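Local atomic coordinates of uncharacterized protein MJ1460 (Methanocaldococcus jannaschii DSM 2661, PDB entry 2OSO), a protein that is of unknown function but binds a zinc ion and carries a V4R domain, which may bind a small molecule. Residues Asp83-Glu88 against Lys148-Phe153; Arg17-Ile22 against Phe76-Phe81. The protein carries 3 engineered substitutions. One frame throughout, in Å; residues are numbered along the deposited sequence.

Contact 1: residues Asp83-Glu88 against Lys148-Phe153; sequences DLEIDE and KDKCVF. With ZN (zinc ion), chain B.
The E85 carboxylate receives the ammonium group of K150 on the side where its two oxygens lie. OE1 offers its syn lone pair to K150 NZ at 2.9 Å. E85 OE2 adds a weak bond to the same nitrogen at 3.1 Å. NZ is thus forked between both oxygens in a salt bridge. The last methylene of the lysine comes close as well, with K150 CE 3.4 Å from E85 OE2. OE2 has a second, also weak, bond to the hydroxyl of S103. Together these bonds probably limit rotation of the carboxylate.

Both chains are extended beyond CG and cross at about a right angle, and the last carbons of the lysine lie close to the carboxylate. In K150, CG is anti to the carbonyl carbon (chi1 -59°), and the straight chain beyond it carries NZ across to the glutamate. The bridge lies at the surface, and solvent would probably weaken its charge attraction. K150 directly precedes C151, whose SG binds the zinc ion at 2.3 Å with H117, E140 and C143. The bridge itself lies well away from the metal.

The backbones do not pair directly: the CA atoms of E85 and V152 are 9.4 Å apart. Strand 98-103 runs between them and pairs antiparallel with both. This is a side-chain salt bridge between segments on non-neighbouring strands, reaching across the middle strand at the surface of the antiparallel sheet, which also carries zinc ligands E140 and C151. K150 touches S103. L84 and F153 pack against L102 and helix 118-132, while V152 pairs with strand 135-142.

Contact 2: residues Arg17-Ile22 against Phe76-Phe81; sequences RNEEII and FKLMNF
L78 packs against both E19 and I22. Both of its methyls touch E19 CG, and CD1 also meets I22 CD1. The closer methyl to the glutamate is CD2, with E19 CG 3.7 Å from L78 CD2. On the isoleucine side, I22 CD1 is 4.0 Å from L78 CD1. The second branch of I22 reaches the backbone, where its CG2 is 4.0 Å from L78 O. The leucine crosses each partner at about a right angle. The contact is apolar, with E19 using its methylene more than its charge. CG of E19 is anti to the backbone N (chi1 -154°), and the extended chain beyond it brings the glutamate across the methyls of L78. Its OE2 has a long, weak ion pair with K23.

Both segments lie at helix ends. N18 is the N-cap of helix 19-24. Its OD1 accepts from I21 N at 3.2 Å in a nearly straight bond (165°), with the donor well above the carbonyl plane. A weaker bond from E20 N joins it. At the far side, helix 69-79 closes in a Schellman motif. N80 takes a positive phi (65°), F81 N bonds to F76 O at 2.9 Å, and N80 N bonds to K77 O. CE of the selenomethionine M79 in the last turn lies over one face of the F81 ring, toward its rim.

The second subunit of the dimer completes the surroundings. Its Y32 packs on I22, L78 and M79, and its K26 and K27 hydrogen-bond to N80. Within the chain, helix 19-24 meets the end of helix 69-79, and F76 and F81 pack against helix 118-132.

In the fold
Both segments of contact 2 come earlier in the chain than those of contact 1. Their centres are about 19 Å apart. The end of helix 69-79 serves contact 2, and strand 83-85, which follows it, serves contact 1. The two are joined directly: K77 NZ makes a salt bridge to D83 OD1 at 3.0 Å, and L84 CD2 packs on F76 CD1 at 3.8 Å. Helix 118-132 takes side chains from both contacts. Contact 2 connects an N-terminal helix to this body beside the second subunit. Contact 1 joins two strands of the four-stranded antiparallel sheet, and its segment 148-153 supplies a zinc ligand. The helix and strand thus link the subunit interface to the metal-binding sheet.

Contact 1: residues Asp83-Glu88 against Lys148-Phe153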
loop_
_atom_site.group_PDB
_atom_site.type_symbol
_atom_site.label_atom_id
_atom_site.label_comp_id
_atom_site.label_asym_id
_atom_site.label_seq_id
_atom_site.Cartn_x
_atom_site.Cartn_y
_atom_site.Cartn_z
ATOM N N ASP A 83 -11.745 -13.864 4.721
ATOM C CA ASP A 83 -11.971 -14.876 5.764
ATOM C C ASP A 83 -11.119 -16.092 5.469
ATOM O O ASP A 83 -11.396 -16.869 4.548
ATOM C CB ASP A 83 -13.436 -15.291 5.820
ATOM C CG ASP A 83 -14.369 -14.106 5.892
ATOM O OD1 ASP A 83 -14.499 -13.476 6.963
ATOM O OD2 ASP A 83 -14.959 -13.786 4.857
ATOM N N LEU A 84 -10.100 -16.253 6.283
ATOM C CA LEU A 84 -9.120 -17.294 6.145
ATOM C C LEU A 84 -9.684 -18.561 6.828
ATOM O O LEU A 84 -10.105 -18.520 7.967
ATOM C CB LEU A 84 -7.826 -16.813 6.827
ATOM C CG LEU A 84 -6.455 -17.340 6.451
ATOM C CD1 LEU A 84 -6.265 -17.374 4.944
ATOM C CD2 LEU A 84 -5.317 -16.513 7.188
ATOM N N GLU A 85 -9.727 -19.659 6.085
ATOM C CA GLU A 85 -10.216 -20.941 6.580
ATOM C C GLU A 85 -9.020 -21.850 6.849
ATOM O O GLU A 85 -8.346 -22.294 5.923
ATOM C CB GLU A 85 -11.193 -21.568 5.574
ATOM C CG GLU A 85 -12.391 -20.680 5.287
ATOM C CD GLU A 85 -13.386 -21.226 4.249
ATOM O OE1 GLU A 85 -13.262 -22.380 3.764
ATOM O OE2 GLU A 85 -14.311 -20.452 3.924
ATOM N N ILE A 86 -8.766 -22.110 8.128
ATOM C CA ILE A 86 -7.649 -22.963 8.591
ATOM C C ILE A 86 -8.163 -23.815 9.737
ATOM O O ILE A 86 -8.654 -23.275 10.730
ATOM C CB ILE A 86 -6.435 -22.135 9.143
ATOM C CG1 ILE A 86 -6.172 -20.877 8.291
ATOM C CG2 ILE A 86 -5.200 -23.023 9.298
ATOM C CD1 ILE A 86 -4.803 -20.163 8.560
ATOM N N ASP A 87 -8.058 -25.134 9.593
ATOM C CA ASP A 87 -8.358 -26.082 10.660
ATOM C C ASP A 87 -7.074 -26.363 11.437
ATOM O O ASP A 87 -6.282 -27.216 11.051
ATOM C CB ASP A 87 -8.903 -27.365 10.046
ATOM C CG ASP A 87 -9.456 -28.360 11.104
ATOM O OD1 ASP A 87 -9.092 -28.234 12.292
ATOM O OD2 ASP A 87 -10.255 -29.261 10.723
ATOM N N GLU A 88 -6.895 -25.667 12.553
ATOM C CA GLU A 88 -5.688 -25.766 13.365
ATOM C C GLU A 88 -5.461 -27.132 14.034
ATOM O O GLU A 88 -4.339 -27.633 14.102
ATOM C CB GLU A 88 -5.790 -24.710 14.446
ATOM C CG GLU A 88 -4.777 -24.793 15.525
ATOM C CD GLU A 88 -4.883 -23.610 16.452
ATOM O OE1 GLU A 88 -5.799 -22.773 16.250
ATOM O OE2 GLU A 88 -4.055 -23.521 17.361
ATOM N N LYS A 148 -13.336 -19.451 -9.350
ATOM C CA LYS A 148 -13.594 -20.277 -8.169
ATOM C C LYS A 148 -14.258 -19.449 -7.060
ATOM O O LYS A 148 -14.244 -18.206 -7.087
ATOM C CB LYS A 148 -12.297 -20.916 -7.684
ATOM C CG LYS A 148 -11.636 -21.844 -8.710
ATOM C CD LYS A 148 -12.488 -23.023 -9.064
ATOM C CE LYS A 148 -12.109 -24.309 -8.372
ATOM N NZ LYS A 148 -12.756 -25.434 -9.055
ATOM N N ASP A 149 -14.890 -20.127 -6.115
ATOM C CA ASP A 149 -15.595 -19.442 -5.016
ATOM C C ASP A 149 -14.697 -19.042 -3.879
ATOM O O ASP A 149 -15.061 -18.166 -3.114
ATOM C CB ASP A 149 -16.702 -20.317 -4.434
ATOM C CG ASP A 149 -17.771 -20.663 -5.448
ATOM O OD1 ASP A 149 -18.150 -19.784 -6.266
ATOM O OD2 ASP A 149 -18.222 -21.820 -5.418
ATOM N N LYS A 150 -13.546 -19.707 -3.748
ATOM C CA LYS A 150 -12.596 -19.434 -2.695
ATOM C C LYS A 150 -11.223 -19.627 -3.317
ATOM O O LYS A 150 -11.089 -20.392 -4.277
ATOM C CB LYS A 150 -12.779 -20.436 -1.541
ATOM C CG LYS A 150 -14.168 -20.443 -0.902
ATOM C CD LYS A 150 -14.169 -21.283 0.333
ATOM C CE LYS A 150 -15.535 -21.427 0.928
ATOM N NZ LYS A 150 -15.441 -22.510 1.923
ATOM N N CYS A 151 -10.208 -18.934 -2.798
ATOM C CA CYS A 151 -8.816 -19.251 -3.151
ATOM C C CYS A 151 -8.337 -20.399 -2.265
ATOM O O CYS A 151 -8.747 -20.487 -1.093
ATOM C CB CYS A 151 -7.909 -18.053 -2.995
ATOM S SG CYS A 151 -8.389 -16.469 -3.875
ATOM N N VAL A 152 -7.458 -21.234 -2.812
ATOM C CA VAL A 152 -6.901 -22.385 -2.124
ATOM C C VAL A 152 -5.379 -22.377 -2.215
ATOM O O VAL A 152 -4.790 -22.280 -3.292
ATOM C CB VAL A 152 -7.443 -23.697 -2.672
ATOM C CG1 VAL A 152 -6.817 -24.888 -1.919
ATOM C CG2 VAL A 152 -8.967 -23.738 -2.607
ATOM N N PHE A 153 -4.772 -22.513 -1.042
ATOM C CA PHE A 153 -3.322 -22.510 -0.878
ATOM C C PHE A 153 -2.840 -23.856 -0.318
ATOM O O PHE A 153 -3.350 -24.343 0.699
ATOM C CB PHE A 153 -2.906 -21.383 0.057
ATOM C CG PHE A 153 -3.380 -19.986 -0.378
ATOM C CD1 PHE A 153 -4.646 -19.514 0.002
ATOM C CD2 PHE A 153 -2.556 -19.150 -1.110
ATOM C CE1 PHE A 153 -5.083 -18.214 -0.361
ATOM C CE2 PHE A 153 -3.001 -17.841 -1.511
ATOM C CZ PHE A 153 -4.244 -17.370 -1.093
HETATM ZN ZN ZN B . -6.559 -16.068 -5.194
#

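Contact 2: residues Arg17-Ile22 against Phe76-Phe81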
loop_
_atom_site.group_PDB
_atom_site.type_symbol
_atom_site.label_atom_id
_atom_site.label_comp_id
_atom_site.label_asym_id
_atom_site.label_seq_id
_atom_site.Cartn_x
_atom_site.Cartn_y
_atom_site.Cartn_z
ATOM N N ARG A 17 -0.108 -3.009 15.954
ATOM C CA ARG A 17 -0.420 -3.692 17.212
ATOM C C ARG A 17 -1.670 -3.124 17.923
ATOM O O ARG A 17 -2.022 -3.622 18.975
ATOM C CB ARG A 17 0.781 -3.577 18.175
ATOM C CG ARG A 17 2.107 -4.040 17.564
ATOM N N ASN A 18 -2.320 -2.095 17.362
ATOM C CA ASN A 18 -3.418 -1.386 18.041
ATOM C C ASN A 18 -4.720 -1.468 17.231
ATOM O O ASN A 18 -4.939 -0.702 16.299
ATOM C CB ASN A 18 -3.014 0.089 18.296
ATOM C CG ASN A 18 -3.958 0.825 19.261
ATOM O OD1 ASN A 18 -5.184 0.678 19.211
ATOM N ND2 ASN A 18 -3.387 1.656 20.107
ATOM N N GLU A 19 -5.600 -2.389 17.615
ATOM C CA GLU A 19 -6.844 -2.637 16.875
ATOM C C GLU A 19 -7.770 -1.408 16.807
ATOM O O GLU A 19 -8.535 -1.262 15.848
ATOM C CB GLU A 19 -7.596 -3.855 17.461
ATOM C CG GLU A 19 -8.478 -4.544 16.433
ATOM C CD GLU A 19 -9.455 -5.553 17.027
ATOM O OE1 GLU A 19 -9.120 -6.234 18.014
ATOM O OE2 GLU A 19 -10.565 -5.687 16.447
ATOM N N GLU A 20 -7.692 -0.524 17.803
ATOM C CA GLU A 20 -8.515 0.704 17.820
ATOM C C GLU A 20 -8.021 1.659 16.749
ATOM O O GLU A 20 -8.820 2.212 15.994
ATOM C CB GLU A 20 -8.492 1.408 19.183
ATOM C CG GLU A 20 -9.619 2.459 19.374
ATOM C CD GLU A 20 -10.990 1.829 19.660
ATOM N N ILE A 21 -6.713 1.844 16.668
ATOM C CA ILE A 21 -6.114 2.676 15.603
ATOM C C ILE A 21 -6.425 2.132 14.199
ATOM O O ILE A 21 -6.749 2.894 13.260
ATOM C CB ILE A 21 -4.588 2.829 15.832
ATOM C CG1 ILE A 21 -4.342 3.625 17.103
ATOM C CG2 ILE A 21 -3.915 3.588 14.705
ATOM C CD1 ILE A 21 -2.914 4.158 17.180
ATOM N N ILE A 22 -6.344 0.815 14.035
ATOM C CA ILE A 22 -6.654 0.201 12.725
ATOM C C ILE A 22 -8.078 0.497 12.379
ATOM O O ILE A 22 -8.379 0.952 11.284
ATOM C CB ILE A 22 -6.464 -1.341 12.707
ATOM C CG1 ILE A 22 -4.975 -1.674 12.815
ATOM C CG2 ILE A 22 -7.056 -1.975 11.393
ATOM C CD1 ILE A 22 -4.696 -3.088 13.318
ATOM N N PHE A 76 -6.187 -11.014 9.042
ATOM C CA PHE A 76 -6.789 -10.987 7.689
ATOM C C PHE A 76 -8.127 -10.217 7.659
ATOM O O PHE A 76 -8.392 -9.467 6.719
ATOM C CB PHE A 76 -6.904 -12.378 7.087
ATOM C CG PHE A 76 -5.704 -12.770 6.250
ATOM C CD1 PHE A 76 -4.457 -12.849 6.830
ATOM C CD2 PHE A 76 -5.835 -13.047 4.912
ATOM C CE1 PHE A 76 -3.335 -13.135 6.091
ATOM C CE2 PHE A 76 -4.723 -13.353 4.151
ATOM C CZ PHE A 76 -3.478 -13.429 4.749
ATOM N N LYS A 77 -8.937 -10.342 8.705
ATOM C CA LYS A 77 -10.165 -9.525 8.772
ATOM C C LYS A 77 -9.857 -8.036 8.938
ATOM O O LYS A 77 -10.531 -7.202 8.345
ATOM C CB LYS A 77 -11.092 -9.974 9.901
ATOM C CG LYS A 77 -11.747 -11.317 9.680
ATOM C CD LYS A 77 -12.704 -11.328 8.474
ATOM C CE LYS A 77 -13.856 -10.325 8.632
ATOM N NZ LYS A 77 -15.058 -10.615 7.717
ATOM N N LEU A 78 -8.895 -7.711 9.803
ATOM C CA LEU A 78 -8.483 -6.308 10.005
ATOM C C LEU A 78 -7.918 -5.651 8.748
ATOM O O LEU A 78 -8.172 -4.465 8.481
ATOM C CB LEU A 78 -7.451 -6.237 11.112
ATOM C CG LEU A 78 -7.960 -6.495 12.515
ATOM C CD1 LEU A 78 -6.789 -6.473 13.507
ATOM C CD2 LEU A 78 -9.058 -5.485 12.894
HETATM N N MSE A 79 -7.167 -6.423 7.966
HETATM C CA MSE A 79 -6.606 -5.947 6.718
HETATM C C MSE A 79 -7.676 -5.832 5.617
HETATM O O MSE A 79 -7.442 -5.198 4.584
HETATM C CB MSE A 79 -5.505 -6.893 6.279
HETATM C CG MSE A 79 -4.291 -6.942 7.117
HETATM SE SE MSE A 79 -2.885 -8.064 6.249
HETATM C CE MSE A 79 -2.261 -6.794 4.925
ATOM N N ASN A 80 -8.851 -6.431 5.848
ATOM C CA ASN A 80 -9.906 -6.530 4.859
ATOM C C ASN A 80 -9.464 -7.404 3.690
ATOM O O ASN A 80 -9.903 -7.260 2.507
ATOM C CB ASN A 80 -10.423 -5.143 4.421
ATOM C CG ASN A 80 -11.823 -5.209 3.883
ATOM O OD1 ASN A 80 -12.568 -6.112 4.248
ATOM N ND2 ASN A 80 -12.193 -4.278 2.993
ATOM N N PHE A 81 -8.658 -8.409 4.028
ATOM C CA PHE A 81 -8.140 -9.367 3.027
ATOM C C PHE A 81 -9.002 -10.633 2.907
ATOM O O PHE A 81 -8.748 -11.472 2.059
ATOM C CB PHE A 81 -6.664 -9.705 3.380
ATOM C CG PHE A 81 -5.646 -8.832 2.681
ATOM C CD1 PHE A 81 -5.952 -7.538 2.294
ATOM C CD2 PHE A 81 -4.375 -9.316 2.445
ATOM C CE1 PHE A 81 -5.046 -6.772 1.623
ATOM C CE2 PHE A 81 -3.448 -8.587 1.791
ATOM C CZ PHE A 81 -3.767 -7.278 1.362
#